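Side-chain contact in probable mannosyltransferase KTR4 (Saccharomyces cerevisiae, PDB 5A07), which is a probable mannosyltransferase, a lumenal glycosyltransferase with a GT-A type fold, modelled here with guanosine-5'-diphosphate and a manganese ion: residues B[73-78]-B[421-426]. Sequence-based numbering, arbitrary orientation.
Sequences KQLYEE and WIRHSM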
loop_
_atom_site.group_PDB
_atom_site.type_symbol
_atom_site.label_atom_id
_atom_site.label_comp_id
_atom_site.label_asym_id
_atom_site.label_seq_id
_atom_site.Cartn_x
_atom_site.Cartn_y
_atom_site.Cartn_z
ATOM N N LYS B 73 4.103 13.777 -15.499
ATOM C CA LYS B 73 4.634 14.691 -14.472
ATOM C C LYS B 73 3.853 15.952 -14.390
ATOM O O LYS B 73 3.680 16.495 -13.349
ATOM C CB LYS B 73 6.069 15.096 -14.796
ATOM C CG LYS B 73 7.075 14.016 -14.612
ATOM C CD LYS B 73 8.487 14.632 -14.500
ATOM C CE LYS B 73 9.376 14.312 -15.695
ATOM N NZ LYS B 73 10.811 14.023 -15.348
ATOM N N GLN B 74 3.398 16.459 -15.530
ATOM C CA GLN B 74 2.614 17.664 -15.514
ATOM C C GLN B 74 1.287 17.426 -14.835
ATOM O O GLN B 74 0.810 18.300 -14.086
ATOM C CB GLN B 74 2.372 18.211 -16.943
ATOM C CG GLN B 74 1.441 19.404 -16.939
ATOM C CD GLN B 74 1.358 20.092 -18.317
ATOM O OE1 GLN B 74 0.502 20.934 -18.552
ATOM N NE2 GLN B 74 2.226 19.723 -19.211
ATOM N N LEU B 75 0.624 16.314 -15.136
ATOM C CA LEU B 75 -0.654 15.980 -14.477
ATOM C C LEU B 75 -0.486 15.810 -12.947
ATOM O O LEU B 75 -1.227 16.349 -12.151
ATOM C CB LEU B 75 -1.267 14.728 -15.071
ATOM C CG LEU B 75 -2.585 14.328 -14.398
ATOM C CD1 LEU B 75 -3.639 15.415 -14.633
ATOM C CD2 LEU B 75 -3.104 13.016 -14.931
ATOM N N TYR B 76 0.560 15.106 -12.563
ATOM C CA TYR B 76 0.929 14.982 -11.135
ATOM C C TYR B 76 1.120 16.322 -10.488
ATOM O O TYR B 76 0.593 16.583 -9.439
ATOM C CB TYR B 76 2.167 14.074 -11.011
ATOM C CG TYR B 76 2.647 13.901 -9.607
ATOM C CD1 TYR B 76 2.075 12.976 -8.758
ATOM C CD2 TYR B 76 3.706 14.655 -9.120
ATOM C CE1 TYR B 76 2.547 12.802 -7.433
ATOM C CE2 TYR B 76 4.197 14.471 -7.836
ATOM C CZ TYR B 76 3.613 13.550 -6.993
ATOM O OH TYR B 76 4.035 13.506 -5.694
ATOM N N GLU B 77 1.927 17.166 -11.096
ATOM C CA GLU B 77 2.177 18.474 -10.593
ATOM C C GLU B 77 0.929 19.335 -10.436
ATOM O O GLU B 77 0.785 20.052 -9.449
ATOM C CB GLU B 77 3.209 19.168 -11.484
ATOM C CG GLU B 77 3.504 20.584 -11.067
ATOM C CD GLU B 77 4.532 21.312 -11.992
ATOM O OE1 GLU B 77 5.750 21.020 -11.921
ATOM O OE2 GLU B 77 4.124 22.243 -12.728
ATOM N N GLU B 78 0.026 19.244 -11.397
ATOM C CA GLU B 78 -1.221 19.978 -11.289
ATOM C C GLU B 78 -1.988 19.573 -10.089
ATOM O O GLU B 78 -2.711 20.385 -9.491
ATOM C CB GLU B 78 -2.076 19.756 -12.547
ATOM C CG GLU B 78 -1.507 20.556 -13.724
ATOM C CD GLU B 78 -2.045 20.157 -15.128
ATOM O OE1 GLU B 78 -2.745 19.139 -15.293
ATOM O OE2 GLU B 78 -1.664 20.849 -16.105
ATOM N N TRP B 421 -3.197 6.547 -12.075
ATOM C CA TRP B 421 -4.301 6.447 -11.150
ATOM C C TRP B 421 -5.244 7.700 -11.277
ATOM O O TRP B 421 -6.482 7.550 -11.322
ATOM C CB TRP B 421 -3.750 6.357 -9.668
ATOM C CG TRP B 421 -4.842 6.130 -8.698
ATOM C CD1 TRP B 421 -5.538 7.075 -7.983
ATOM C CD2 TRP B 421 -5.455 4.881 -8.413
ATOM N NE1 TRP B 421 -6.526 6.489 -7.293
ATOM C CE2 TRP B 421 -6.500 5.132 -7.547
ATOM C CE3 TRP B 421 -5.236 3.560 -8.876
ATOM C CZ2 TRP B 421 -7.318 4.137 -7.065
ATOM C CZ3 TRP B 421 -6.061 2.524 -8.386
ATOM C CH2 TRP B 421 -7.104 2.830 -7.514
ATOM N N ILE B 422 -4.661 8.867 -11.350
ATOM C CA ILE B 422 -5.464 10.111 -11.530
ATOM C C ILE B 422 -6.245 10.043 -12.840
ATOM O O ILE B 422 -7.460 10.305 -12.865
ATOM C CB ILE B 422 -4.604 11.380 -11.533
ATOM C CG1 ILE B 422 -4.017 11.604 -10.137
ATOM C CG2 ILE B 422 -5.438 12.635 -11.938
ATOM C CD1 ILE B 422 -2.925 12.617 -10.088
ATOM N N ARG B 423 -5.561 9.685 -13.889
ATOM C CA ARG B 423 -6.180 9.683 -15.238
ATOM C C ARG B 423 -7.301 8.661 -15.382
ATOM O O ARG B 423 -8.339 8.957 -15.993
ATOM C CB ARG B 423 -5.106 9.439 -16.267
ATOM C CG ARG B 423 -5.598 9.336 -17.735
ATOM C CD ARG B 423 -4.436 9.096 -18.677
ATOM N NE ARG B 423 -3.573 10.230 -18.581
ATOM C CZ ARG B 423 -2.254 10.253 -18.284
ATOM N NH1 ARG B 423 -1.573 9.140 -18.125
ATOM N NH2 ARG B 423 -1.651 11.439 -18.180
ATOM N N HIS B 424 -7.112 7.469 -14.841
ATOM C CA HIS B 424 -7.980 6.318 -15.140
ATOM C C HIS B 424 -8.804 5.788 -13.986
ATOM O O HIS B 424 -9.800 5.064 -14.200
ATOM C CB HIS B 424 -7.165 5.141 -15.658
ATOM C CG HIS B 424 -6.519 5.420 -16.963
ATOM N ND1 HIS B 424 -7.234 5.481 -18.143
ATOM C CD2 HIS B 424 -5.236 5.644 -17.281
ATOM C CE1 HIS B 424 -6.409 5.756 -19.127
ATOM N NE2 HIS B 424 -5.189 5.869 -18.633
ATOM N N SER B 425 -8.417 6.075 -12.754
ATOM C CA SER B 425 -9.072 5.440 -11.658
ATOM C C SER B 425 -9.902 6.376 -10.868
ATOM O O SER B 425 -10.708 5.921 -10.085
ATOM C CB SER B 425 -8.119 4.770 -10.682
ATOM O OG SER B 425 -7.365 3.796 -11.316
ATOM N N MET B 426 -9.735 7.667 -11.024
ATOM C CA MET B 426 -10.509 8.593 -10.219
ATOM C C MET B 426 -11.695 9.170 -11.005
ATOM O O MET B 426 -11.493 9.813 -12.018
ATOM C CB MET B 426 -9.610 9.704 -9.697
ATOM C CG MET B 426 -8.514 9.192 -8.691
ATOM S SD MET B 426 -7.340 10.467 -8.200
ATOM C CE MET B 426 -8.274 11.456 -7.079
#
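Arg423 carries its guanidinium across to helix 65-80, where NH1 is hydrogen-bonded to Asn72 OD1, while NH2 comes within 3.9 Å of Leu75 CD2. The methyl meets the flat group obliquely. A long arginine suits this exposed border: its chain runs extended from the backbone and then bends at the third torsion (chi3 -62°), bringing the charged end over to the facing helix while CG lies over one face of the His424 ring. Further in, the contact is wholly apolar. Leu75 CD2 lies 3.8 Å from Ile422 CG2, and Leu75 CG is 4.1 Å from the same methyl, so one prong of the leucine, CD2, and the branch carbon behind it lie against the short branch of the isoleucine. With CG anti to the backbone N (chi1 179°), Leu75 reaches straight out from its helix, and the two side chains run alongside each other, pointing opposite ways. Within this GT-A glycosyltransferase the pair joins helix 65-80, from the early part of the chain, to helix 418-425, near its end, which in turn lies against the central sheet. Isoleucine suits this buried place: CG2 meets Leu75, and the side chain also touches Trp373 of strand 371-373. The preceding residue, Trp421, packs edge-to-face with Trp295, Phe258 and Phe317.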